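Local coordinates for oxidoreductase, short chain dehydrogenase/reductase family protein (PDB 5GT9) that reduces the 7-oxo group of 7-oxolithocholate with NADPH to give ursodeoxycholate, acting as a homodimeric short-chain dehydrogenase/reductase of an intestinal bacterium, at the interface of chains A and B. Sequence-based numbering; all coordinates share one arbitrary frame. Chains: chain A/B, Oxidoreductase, short chain dehydrogenase/reductase family protein.

Contact 1: the interface of chains A and B. Residues chain A 192-193, 196; chain B 144, 187, 236-237, 240.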
ATOM      1  N   PRO A 192       0.207  -1.985  -0.038  1.00 17.87           N
ATOM      2  CA  PRO A 192      -0.022  -0.535   0.097  1.00 18.30           C
ATOM      3  C   PRO A 192       0.870   0.151   1.144  1.00 16.76           C
ATOM      4  O   PRO A 192       1.336   1.246   0.898  1.00 14.49           O
ATOM      5  CB  PRO A 192      -1.497  -0.448   0.513  1.00 17.14           C
ATOM      6  CG  PRO A 192      -2.107  -1.675  -0.166  1.00 18.97           C
ATOM      7  CD  PRO A 192      -1.045  -2.762  -0.026  1.00 18.93           C
ATOM      8  N   SER A 193       1.082  -0.485   2.295  1.00 16.57           N
ATOM      9  CA  SER A 193       1.954   0.135   3.332  1.00 19.36           C
ATOM     10  C   SER A 193       3.423   0.159   2.956  1.00 17.05           C
ATOM     11  O   SER A 193       4.135   1.136   3.148  1.00 16.71           O
ATOM     12  CB  SER A 193       1.769  -0.587   4.677  1.00 20.88           C
ATOM     13  OG  SER A 193       0.454  -0.438   5.163  1.00 24.76           O
ATOM     14  N   SER A 196       4.420   2.850   0.637  1.00 25.54           N
ATOM     15  CA  SER A 196       4.554   4.205   1.184  1.00 26.06           C
ATOM     16  C   SER A 196       5.849   4.421   1.941  1.00 24.59           C
ATOM     17  O   SER A 196       6.090   5.499   2.479  1.00 27.66           O
ATOM     18  CB  SER A 196       3.343   4.510   2.079  1.00 26.27           C
ATOM     19  OG  SER A 196       2.219   3.937   1.499  1.00 33.84           O
TER
ATOM     20  N   MET B 144       1.371   7.266   5.624  1.00  9.67           N
ATOM     21  CA  MET B 144       1.162   5.950   6.244  1.00  9.56           C
ATOM     22  C   MET B 144       2.366   5.572   7.109  1.00  9.62           C
ATOM     23  O   MET B 144       2.194   4.824   8.104  1.00 10.05           O
ATOM     24  CB  MET B 144       0.861   4.877   5.187  1.00 11.72           C
ATOM     25  CG  MET B 144      -0.611   4.930   4.606  1.00 14.50           C
ATOM     26  SD  MET B 144      -0.791   3.792   3.186  1.00 20.21           S
ATOM     27  CE  MET B 144      -1.188   2.323   4.168  1.00 13.96           C
ATOM     28  N   GLY B 187      -1.062   7.462   1.448  1.00 13.68           N
ATOM     29  CA  GLY B 187      -0.134   6.485   0.972  1.00 14.77           C
ATOM     30  C   GLY B 187       0.438   6.964  -0.335  1.00 16.59           C
ATOM     31  O   GLY B 187       0.441   8.159  -0.651  1.00 18.08           O
ATOM     32  N   ARG B 236      -8.408   1.446  -0.076  1.00 17.13           N
ATOM     33  CA  ARG B 236      -7.416   0.429   0.012  1.00 17.93           C
ATOM     34  C   ARG B 236      -6.394   0.685   1.117  1.00 17.36           C
ATOM     35  O   ARG B 236      -6.032  -0.209   1.851  1.00 13.18           O
ATOM     36  CB  ARG B 236      -6.766   0.381  -1.318  1.00 24.62           C
ATOM     37  CG  ARG B 236      -5.432  -0.204  -1.368  1.00 30.14           C
ATOM     38  CD  ARG B 236      -5.259  -0.560  -2.813  1.00 40.01           C
ATOM     39  NE  ARG B 236      -4.756  -1.899  -2.937  1.00 40.25           N
ATOM     40  CZ  ARG B 236      -4.410  -2.428  -4.087  1.00 38.98           C
ATOM     41  NH1 ARG B 236      -3.943  -3.648  -4.096  1.00 40.53           N
ATOM     42  NH2 ARG B 236      -4.547  -1.735  -5.216  1.00 39.36           N
ATOM     43  N   ASN B 237      -5.909   1.918   1.199  1.00 14.57           N
ATOM     44  CA  ASN B 237      -5.021   2.314   2.323  1.00 14.27           C
ATOM     45  C   ASN B 237      -5.695   2.233   3.716  1.00 13.95           C
ATOM     46  O   ASN B 237      -5.101   1.740   4.666  1.00 14.20           O
ATOM     47  CB  ASN B 237      -4.474   3.726   2.064  1.00 13.28           C
ATOM     48  CG  ASN B 237      -3.535   3.764   0.905  1.00 17.21           C
ATOM     49  OD1 ASN B 237      -2.890   2.768   0.586  1.00 15.73           O
ATOM     50  ND2 ASN B 237      -3.531   4.894   0.174  1.00 18.67           N
ATOM     51  N   SER B 240      -5.958  -1.441   4.590  1.00 12.01           N
ATOM     52  CA  SER B 240      -4.656  -1.960   4.873  1.00 12.67           C
ATOM     53  C   SER B 240      -4.229  -1.645   6.286  1.00 11.87           C
ATOM     54  O   SER B 240      -3.841  -2.525   7.055  1.00 11.69           O
ATOM     55  CB  SER B 240      -3.659  -1.426   3.825  1.00 12.69           C
ATOM     56  OG  SER B 240      -2.343  -1.814   4.112  1.00 15.84           O
TER
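A:Pro192, A:Ser193 and A:Ser196, at the short helix 192-195 of one short-chain dehydrogenase/reductase subunit, lie against the cofactor side of the other, on B:Met144, B:Gly187 and the helix 235-247. B:Met144 directly follows the catalytic B:Ser143, and B:Ser240 is an NADP(+)-binding residue; the centre of the patch is about 11 Å from the catalytic B:Tyr156. Polar contact across the interface is slight: the hydroxyls A:Ser193 OG and B:Ser240 OG share a weak hydrogen bond of 3.3 Å. The B:Ser240 hydroxyl reaches it by standing opposite its own backbone N (chi1 175°). Within chain A, A:Ser196 OG donates to A:Pro192 O at 2.9 Å, in the carbonyl plane, and this fixes the hydroxyl close to the thioether sulfur B:Met144 SD, 3.5 Å away. The other contacts described here are van der Waals packing. The methionine chain bends at chi3 (86°), turning its methyl CE toward A:Ser193, 3.9 Å from A:Ser193 CA, while its CB faces A:Ser196 CB. The A:Pro192 ring meets B:Arg236 at about a right angle, CG on CG at 3.8 Å, touching the aliphatic part of the arginine. Its neighbouring atom A:Pro192 CB rests 3.5 Å from the amide oxygen B:Asn237 OD1.

Contact 2: the interface of chains A and B. Residues chain A 188, 190, 194, 197-198, 207, 211; chain B 260-261.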
ATOM      1  N   THR A 188       9.826  -9.870  -2.258  1.00 13.41           N
ATOM      2  CA  THR A 188       9.169  -8.698  -1.707  1.00 13.71           C
ATOM      3  C   THR A 188       8.084  -8.206  -2.659  1.00 13.82           C
ATOM      4  O   THR A 188       8.360  -7.984  -3.831  1.00 13.88           O
ATOM      5  CB  THR A 188      10.175  -7.564  -1.458  1.00 15.11           C
ATOM      6  OG1 THR A 188      11.243  -8.064  -0.646  1.00 15.85           O
ATOM      7  CG2 THR A 188       9.526  -6.369  -0.733  1.00 14.24           C
ATOM      8  N   LEU A 190       4.983  -5.452  -3.416  1.00 12.59           N
ATOM      9  CA  LEU A 190       4.647  -4.056  -3.081  1.00 13.17           C
ATOM     10  C   LEU A 190       3.184  -3.898  -2.758  1.00 16.66           C
ATOM     11  O   LEU A 190       2.340  -3.708  -3.647  1.00 17.85           O
ATOM     12  CB  LEU A 190       4.980  -3.126  -4.228  1.00 14.32           C
ATOM     13  CG  LEU A 190       6.482  -3.122  -4.579  1.00 15.28           C
ATOM     14  CD1 LEU A 190       6.723  -2.479  -5.928  1.00 15.02           C
ATOM     15  CD2 LEU A 190       7.215  -2.343  -3.473  1.00 13.86           C
ATOM     16  N   LEU A 194       3.873  -0.924   2.364  1.00 17.92           N
ATOM     17  CA  LEU A 194       5.280  -1.013   1.973  1.00 20.43           C
ATOM     18  C   LEU A 194       5.618  -0.006   0.920  1.00 20.09           C
ATOM     19  O   LEU A 194       6.653   0.689   0.988  1.00 19.71           O
ATOM     20  CB  LEU A 194       5.585  -2.408   1.493  1.00 21.56           C
ATOM     21  CG  LEU A 194       7.025  -2.808   1.470  1.00 22.15           C
ATOM     22  CD1 LEU A 194       7.745  -2.471   2.782  1.00 19.57           C
ATOM     23  CD2 LEU A 194       7.000  -4.277   1.157  1.00 19.72           C
ATOM     24  N   ASN A 197       6.676   3.380   2.043  1.00 24.93           N
ATOM     25  CA  ASN A 197       8.034   3.501   2.585  1.00 24.60           C
ATOM     26  C   ASN A 197       9.081   3.373   1.513  1.00 22.54           C
ATOM     27  O   ASN A 197      10.164   2.940   1.816  1.00 24.15           O
ATOM     28  CB  ASN A 197       8.301   2.415   3.663  1.00 25.17           C
ATOM     29  CG  ASN A 197       9.469   2.741   4.582  1.00 25.69           C
ATOM     30  OD1 ASN A 197       9.841   3.860   4.710  1.00 28.70           O
ATOM     31  ND2 ASN A 197      10.101   1.712   5.182  1.00 26.71           N
ATOM     32  N   LEU A 198       8.792   3.826   0.296  1.00 28.89           N
ATOM     33  CA  LEU A 198       9.847   4.030  -0.691  1.00 31.11           C
ATOM     34  C   LEU A 198      10.785   5.171  -0.339  1.00 36.37           C
ATOM     35  O   LEU A 198      10.333   6.257  -0.013  1.00 44.63           O
ATOM     36  CB  LEU A 198       9.275   4.338  -2.053  1.00 28.20           C
ATOM     37  CG  LEU A 198       8.650   3.146  -2.726  1.00 31.90           C
ATOM     38  CD1 LEU A 198       7.766   3.611  -3.884  1.00 31.51           C
ATOM     39  CD2 LEU A 198       9.720   2.175  -3.200  1.00 34.22           C
ATOM     40  N   VAL A 207      15.302  -0.282  -5.155  1.00 13.07           N
ATOM     41  CA  VAL A 207      14.318  -1.167  -4.492  1.00 15.07           C
ATOM     42  C   VAL A 207      13.291  -1.651  -5.509  1.00 14.67           C
ATOM     43  O   VAL A 207      12.959  -2.844  -5.534  1.00 15.05           O
ATOM     44  CB  VAL A 207      13.602  -0.415  -3.342  1.00 19.62           C
ATOM     45  CG1 VAL A 207      12.263  -1.029  -2.989  1.00 24.01           C
ATOM     46  CG2 VAL A 207      14.559  -0.244  -2.188  1.00 22.29           C
ATOM     47  N   ALA A 211      11.777  -5.497  -5.953  1.00 12.03           N
ATOM     48  CA  ALA A 211      10.415  -5.717  -5.462  1.00 12.40           C
ATOM     49  C   ALA A 211       9.405  -5.658  -6.580  1.00 14.10           C
ATOM     50  O   ALA A 211       9.523  -4.838  -7.477  1.00 14.26           O
ATOM     51  CB  ALA A 211      10.077  -4.702  -4.383  1.00 14.46           C
TER
ATOM     52  N   PHE B 260      12.606  -4.073   2.356  1.00 14.25           N
ATOM     53  CA  PHE B 260      13.500  -3.743   1.268  1.00 16.05           C
ATOM     54  C   PHE B 260      14.958  -3.909   1.658  1.00 17.95           C
ATOM     55  O   PHE B 260      15.806  -4.104   0.760  1.00 19.08           O
ATOM     56  CB  PHE B 260      13.344  -2.290   0.841  1.00 15.22           C
ATOM     57  CG  PHE B 260      11.980  -1.922   0.348  1.00 16.65           C
ATOM     58  CD1 PHE B 260      11.244  -2.830  -0.388  1.00 18.12           C
ATOM     59  CD2 PHE B 260      11.450  -0.658   0.562  1.00 19.21           C
ATOM     60  CE1 PHE B 260      10.011  -2.484  -0.880  1.00 20.04           C
ATOM     61  CE2 PHE B 260      10.197  -0.306   0.028  1.00 18.99           C
ATOM     62  CZ  PHE B 260       9.487  -1.246  -0.653  1.00 19.89           C
ATOM     63  N   TYR B 261      15.258  -3.874   2.973  1.00 14.99           N
ATOM     64  CA  TYR B 261      16.622  -3.691   3.458  1.00 16.15           C
ATOM     65  C   TYR B 261      17.113  -4.816   4.325  1.00 16.19           C
ATOM     66  O   TYR B 261      18.286  -4.874   4.714  1.00 17.79           O
ATOM     67  CB  TYR B 261      16.713  -2.340   4.246  1.00 16.13           C
ATOM     68  CG  TYR B 261      15.998  -1.197   3.563  1.00 19.44           C
ATOM     69  CD1 TYR B 261      16.505  -0.655   2.446  1.00 21.12           C
ATOM     70  CD2 TYR B 261      14.770  -0.737   4.024  1.00 22.27           C
ATOM     71  CE1 TYR B 261      15.851   0.367   1.767  1.00 21.48           C
ATOM     72  CE2 TYR B 261      14.098   0.280   3.368  1.00 23.13           C
ATOM     73  CZ  TYR B 261      14.664   0.840   2.246  1.00 26.21           C
ATOM     74  OH  TYR B 261      14.009   1.858   1.570  1.00 31.60           O
TER
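B:Phe260 pushes its ring into a pocket of chain A lined by A:Val207, A:Leu194, A:Leu190 and A:Thr188, and this one aromatic side chain hides more surface than any other residue of the patch (90 Å²). Packing is tight on one face: the methyl A:Val207 CG1 sits over the middle of the ring in a CH-pi contact, 3.3 Å from the centroid. That methyl is placed there by a chi1 of 158°, which points it away from the valine's backbone N, while the second branch, CG2, touches B:Phe260 CB. The far end of the ring is close-packed as well, with B:Phe260 CZ 3.6 Å from the branch point A:Leu194 CG and 3.8 Å from A:Leu190 CD2. In the ring plane, the backbone oxygen A:Asn197 O faces the edge at B:Phe260 CE2, 3.7 Å away. Elsewhere the fit is looser. A:Leu194 CD1 lies over the opposite face but toward its rim, and A:Leu198 CD2 stays 4.1 Å from B:Phe260 CE2. B:Tyr261 barely joins in; one face of its ring is backed by B:Phe260 CB, from its own chain. In the fold, the C-terminal tail beyond helix 250-258 of B enters between helices 192-195 and 203-208 of A, the segment that typically forms the substrate-binding loop in this family.

Contact 3: the interface of chains A and B. Residues chain A 197, 199, 203, 207; chain B 95, 97, 197, 261.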
ATOM      1  N   ASN A 197       6.676   3.380   2.043  1.00 24.93           N
ATOM      2  CA  ASN A 197       8.034   3.501   2.585  1.00 24.60           C
ATOM      3  C   ASN A 197       9.081   3.373   1.513  1.00 22.54           C
ATOM      4  O   ASN A 197      10.164   2.940   1.816  1.00 24.15           O
ATOM      5  CB  ASN A 197       8.301   2.415   3.663  1.00 25.17           C
ATOM      6  CG  ASN A 197       9.469   2.741   4.582  1.00 25.69           C
ATOM      7  OD1 ASN A 197       9.841   3.860   4.710  1.00 28.70           O
ATOM      8  ND2 ASN A 197      10.101   1.712   5.182  1.00 26.71           N
ATOM      9  N   PRO A 199      12.099   4.934  -0.455  1.00 36.38           N
ATOM     10  CA  PRO A 199      13.071   5.977  -0.083  1.00 38.26           C
ATOM     11  C   PRO A 199      13.132   7.236  -0.986  1.00 40.17           C
ATOM     12  O   PRO A 199      13.726   8.239  -0.576  1.00 48.96           O
ATOM     13  CB  PRO A 199      14.413   5.239  -0.063  1.00 35.81           C
ATOM     14  CG  PRO A 199      14.186   3.894  -0.693  1.00 35.99           C
ATOM     15  CD  PRO A 199      12.709   3.609  -0.679  1.00 36.39           C
ATOM     16  N   GLN A 203      17.744   5.326  -4.558  1.00 29.73           N
ATOM     17  CA  GLN A 203      17.510   4.175  -3.699  1.00 30.89           C
ATOM     18  C   GLN A 203      16.095   3.591  -3.946  1.00 24.81           C
ATOM     19  O   GLN A 203      15.933   2.389  -3.998  1.00 23.10           O
ATOM     20  CB  GLN A 203      17.764   4.488  -2.222  1.00 34.44           C
ATOM     21  CG  GLN A 203      19.086   3.940  -1.624  1.00 41.56           C
ATOM     22  CD  GLN A 203      19.582   2.577  -2.180  1.00 45.04           C
ATOM     23  OE1 GLN A 203      20.495   2.521  -3.020  1.00 45.13           O
ATOM     24  NE2 GLN A 203      18.979   1.486  -1.713  1.00 44.88           N
ATOM     25  N   VAL A 207      15.302  -0.282  -5.155  1.00 13.07           N
ATOM     26  CA  VAL A 207      14.318  -1.167  -4.492  1.00 15.07           C
ATOM     27  C   VAL A 207      13.291  -1.651  -5.509  1.00 14.67           C
ATOM     28  O   VAL A 207      12.959  -2.844  -5.534  1.00 15.05           O
ATOM     29  CB  VAL A 207      13.602  -0.415  -3.342  1.00 19.62           C
ATOM     30  CG1 VAL A 207      12.263  -1.029  -2.989  1.00 24.01           C
ATOM     31  CG2 VAL A 207      14.559  -0.244  -2.188  1.00 22.29           C
TER
ATOM     32  N   HIS B  95      12.290  13.912   3.856  1.00 13.16           N
ATOM     33  CA  HIS B  95      12.891  12.712   4.423  1.00 13.37           C
ATOM     34  C   HIS B  95      14.239  12.442   3.768  1.00 14.93           C
ATOM     35  O   HIS B  95      14.693  13.253   2.932  1.00 14.55           O
ATOM     36  CB  HIS B  95      11.903  11.564   4.349  1.00 16.00           C
ATOM     37  CG  HIS B  95      11.376  11.274   2.967  1.00 18.30           C
ATOM     38  ND1 HIS B  95      12.163  10.758   1.967  1.00 22.59           N
ATOM     39  CD2 HIS B  95      10.157  11.486   2.412  1.00 22.25           C
ATOM     40  CE1 HIS B  95      11.441  10.626   0.862  1.00 26.90           C
ATOM     41  NE2 HIS B  95      10.216  11.061   1.113  1.00 25.71           N
ATOM     42  N   PHE B  97      17.039   9.062   3.197  1.00 12.58           N
ATOM     43  CA  PHE B  97      17.386   7.664   3.365  1.00 12.49           C
ATOM     44  C   PHE B  97      18.629   7.444   4.176  1.00 10.10           C
ATOM     45  O   PHE B  97      19.658   8.040   3.922  1.00 11.57           O
ATOM     46  CB  PHE B  97      17.541   7.014   1.993  1.00 13.49           C
ATOM     47  CG  PHE B  97      18.022   5.599   2.044  1.00 14.86           C
ATOM     48  CD1 PHE B  97      17.129   4.559   2.375  1.00 15.76           C
ATOM     49  CD2 PHE B  97      19.351   5.289   1.763  1.00 19.42           C
ATOM     50  CE1 PHE B  97      17.594   3.256   2.426  1.00 17.58           C
ATOM     51  CE2 PHE B  97      19.803   3.992   1.836  1.00 20.64           C
ATOM     52  CZ  PHE B  97      18.915   2.973   2.149  1.00 22.15           C
ATOM     53  N   ASN B 197      10.952   7.517  -7.983  1.00 20.79           N
ATOM     54  CA  ASN B 197      11.303   6.150  -7.632  1.00 18.21           C
ATOM     55  C   ASN B 197      11.050   5.168  -8.786  1.00 19.63           C
ATOM     56  O   ASN B 197      11.406   4.014  -8.648  1.00 18.62           O
ATOM     57  CB  ASN B 197      10.405   5.639  -6.466  1.00 19.77           C
ATOM     58  CG  ASN B 197      10.646   6.373  -5.124  1.00 23.26           C
ATOM     59  OD1 ASN B 197      11.552   6.028  -4.391  1.00 24.85           O
ATOM     60  ND2 ASN B 197       9.783   7.345  -4.786  1.00 23.98           N
ATOM     61  N   TYR B 261      15.258  -3.874   2.973  1.00 14.99           N
ATOM     62  CA  TYR B 261      16.622  -3.691   3.458  1.00 16.15           C
ATOM     63  C   TYR B 261      17.113  -4.816   4.325  1.00 16.19           C
ATOM     64  O   TYR B 261      18.286  -4.874   4.714  1.00 17.79           O
ATOM     65  CB  TYR B 261      16.713  -2.340   4.246  1.00 16.13           C
ATOM     66  CG  TYR B 261      15.998  -1.197   3.563  1.00 19.44           C
ATOM     67  CD1 TYR B 261      16.505  -0.655   2.446  1.00 21.12           C
ATOM     68  CD2 TYR B 261      14.770  -0.737   4.024  1.00 22.27           C
ATOM     69  CE1 TYR B 261      15.851   0.367   1.767  1.00 21.48           C
ATOM     70  CE2 TYR B 261      14.098   0.280   3.368  1.00 23.13           C
ATOM     71  CZ  TYR B 261      14.664   0.840   2.246  1.00 26.21           C
ATOM     72  OH  TYR B 261      14.009   1.858   1.570  1.00 31.60           O
TER
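With chi1 at 175°, B:Phe97 swings its ring away from its own backbone N and toward A:Gln203. On the other side, A:Gln203 chi1 (-104°) sets the methylene CG over one face of the phenyl ring, and the bend at chi2 (-34°) turns the amide onward from there. A:Gln203 CG is shifted toward the rim, 3.8 Å from the centroid and 3.5 Å from B:Phe97 CE2, a CH-pi contact. A:Gln203 NE2 passes B:Phe97 CZ at 4.1 Å without any close approach. On the same side of the ring plane, but beyond the opposite rim, the pyrrolidine carbon A:Pro199 CB packs 3.7 Å from B:Phe97 CD1, so the phenyl bridges the proline and the start of helix 203-208. A serine in place of B:Phe97 would probably leave both A:Gln203 CG and A:Pro199 CB without this apolar partner and let the glutamine chain turn more freely. B:Tyr261 comes at the same proline from the opposite direction, hydroxyl first, though its nearest approach is modelled too short to be trusted. The A:Val207 branch CG2 lies near that tyrosine ring, 4.2 Å from B:Tyr261 CE1. At the other end of the proline, the imidazole carbon B:His95 CE1 stands 3.6 Å from the backbone oxygen A:Pro199 O.

Contact 4: the interface of chains A and B. Residues chain A 97, 261; chain B 255, 262-263.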
ATOM      1  N   PHE A  97       5.543 -14.689  13.900  1.00 14.36           N
ATOM      2  CA  PHE A  97       6.914 -14.574  14.397  1.00 13.70           C
ATOM      3  C   PHE A  97       7.124 -15.159  15.801  1.00 13.55           C
ATOM      4  O   PHE A  97       6.267 -14.981  16.718  1.00 10.80           O
ATOM      5  CB  PHE A  97       7.346 -13.105  14.372  1.00 14.00           C
ATOM      6  CG  PHE A  97       8.749 -12.912  14.830  1.00 15.16           C
ATOM      7  CD1 PHE A  97       9.022 -12.714  16.166  1.00 16.51           C
ATOM      8  CD2 PHE A  97       9.778 -12.872  13.911  1.00 14.59           C
ATOM      9  CE1 PHE A  97      10.336 -12.565  16.605  1.00 18.36           C
ATOM     10  CE2 PHE A  97      11.088 -12.716  14.342  1.00 15.90           C
ATOM     11  CZ  PHE A  97      11.360 -12.563  15.686  1.00 16.07           C
ATOM     12  N   TYR A 261      18.136 -11.779  13.957  1.00 27.81           N
ATOM     13  CA  TYR A 261      17.497 -11.983  15.224  1.00 29.67           C
ATOM     14  C   TYR A 261      18.615 -12.386  16.076  1.00 29.95           C
ATOM     15  O   TYR A 261      19.738 -12.542  15.570  1.00 37.84           O
ATOM     16  CB  TYR A 261      16.375 -13.014  15.042  1.00 30.31           C
ATOM     17  CG  TYR A 261      15.533 -12.678  13.813  1.00 31.53           C
ATOM     18  CD1 TYR A 261      14.574 -11.654  13.842  1.00 26.34           C
ATOM     19  CD2 TYR A 261      15.711 -13.349  12.618  1.00 27.64           C
ATOM     20  CE1 TYR A 261      13.831 -11.358  12.735  1.00 26.32           C
ATOM     21  CE2 TYR A 261      14.996 -13.029  11.501  1.00 28.28           C
ATOM     22  CZ  TYR A 261      14.012 -12.056  11.575  1.00 24.20           C
ATOM     23  OH  TYR A 261      13.294 -11.713  10.469  1.00 27.22           O
TER
ATOM     24  N   ARG B 255       8.666  -4.983  11.107  1.00  9.33           N
ATOM     25  CA  ARG B 255       9.605  -5.856  10.339  1.00  9.38           C
ATOM     26  C   ARG B 255       9.220  -5.864   8.870  1.00 10.57           C
ATOM     27  O   ARG B 255      10.114  -5.751   7.972  1.00 10.44           O
ATOM     28  CB  ARG B 255       9.644  -7.253  10.959  1.00  9.35           C
ATOM     29  CG  ARG B 255      10.395  -7.322  12.232  1.00 10.05           C
ATOM     30  CD  ARG B 255      10.639  -8.740  12.726  1.00 11.74           C
ATOM     31  NE  ARG B 255      11.391  -8.758  13.987  1.00 12.24           N
ATOM     32  CZ  ARG B 255      10.891  -9.115  15.186  1.00 14.55           C
ATOM     33  NH1 ARG B 255       9.626  -9.519  15.338  1.00 14.08           N
ATOM     34  NH2 ARG B 255      11.678  -9.081  16.252  1.00 13.38           N
ATOM     35  N   ARG B 262      16.215  -5.704   4.707  1.00 15.40           N
ATOM     36  CA  ARG B 262      16.584  -6.832   5.543  1.00 17.22           C
ATOM     37  C   ARG B 262      15.587  -7.963   5.301  1.00 20.92           C
ATOM     38  O   ARG B 262      14.618  -7.814   4.538  1.00 19.14           O
ATOM     39  CB  ARG B 262      16.589  -6.419   7.008  1.00 20.00           C
ATOM     40  CG  ARG B 262      15.312  -5.735   7.380  1.00 19.72           C
ATOM     41  CD  ARG B 262      15.039  -5.862   8.806  1.00 25.14           C
ATOM     42  NE  ARG B 262      14.762  -7.241   9.215  1.00 25.22           N
ATOM     43  CZ  ARG B 262      14.487  -7.528  10.471  1.00 24.58           C
ATOM     44  NH1 ARG B 262      14.296  -8.783  10.853  1.00 20.61           N
ATOM     45  NH2 ARG B 262      14.401  -6.499  11.340  1.00 21.72           N
ATOM     46  N   ASP B 263      15.795  -9.051   6.017  1.00 22.23           N
ATOM     47  CA  ASP B 263      14.977 -10.246   5.894  1.00 23.22           C
ATOM     48  C   ASP B 263      14.612 -10.752   7.270  1.00 24.70           C
ATOM     49  O   ASP B 263      14.885 -10.046   8.240  1.00 28.36           O
ATOM     50  CB  ASP B 263      15.742 -11.271   5.086  1.00 22.37           C
ATOM     51  CG  ASP B 263      15.816 -10.877   3.648  1.00 25.90           C
ATOM     52  OD1 ASP B 263      14.791 -11.009   2.976  1.00 25.88           O
ATOM     53  OD2 ASP B 263      16.846 -10.402   3.192  1.00 26.31           O
ATOM     54  OXT ASP B 263      14.015 -11.822   7.391  1.00 27.65           O
TER
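The phenol oxygen A:Tyr261 OH meets the C-terminus of chain B: it donates a hydrogen bond to the terminal carboxylate at B:Asp263 OXT (3.2 Å), and the guanidinium nitrogen B:Arg262 NH1 (3.1 Å) may give it a second, poorly directed bond. The same arginine steadies that carboxylate from within its own chain, since B:Arg262 NE and NH1 both point side-on at B:Asp263 O, each at 3.0 Å and nearly in the guanidinium plane. The positive charge probably helps to keep the terminal carboxylate in place for the tyrosine. Next to this polar cluster, B:Arg255 stretches out from CG to NE and lays its guanidinium on the A:Phe97 ring, the two planes 19° apart. Its NH1 lies over the ring centre, 3.2 Å from the centroid, a cation-pi stack, while A:Phe97 CZ meets B:Arg255 CZ at 3.5 Å. A valine instead of A:Phe97 would probably cost the guanidinium its flat aromatic partner and leave it free to turn. B:Arg255 NE also reaches the edge of the A:Tyr261 ring, 3.8 Å from A:Tyr261 CE1. In the fold, helix 250-258 of B and the tail that follows it meet the tail of A and the A:Phe97 loop after strand 85-90.

Contacts 2 and 3 adjoin, their C-alpha centres about 8 Å apart, and share A:Asn197, A:Val207 and B:Tyr261; contact 1 lies about 13 Å from contact 2, and contact 4 about 20 Å from contact 1. The segment of A from helix 192-195 to helix 203-208 runs through contacts 1 to 3, while the C-terminal region of B, which activity requires, takes part in all four. The two copies of Phe97 and Tyr261 have different neighbours in contacts 3 and 4, fitting a homodimer that departs from exact two-fold symmetry. Contacts 1 and 2 approach opposite active sites, so dimerisation may help to shape both.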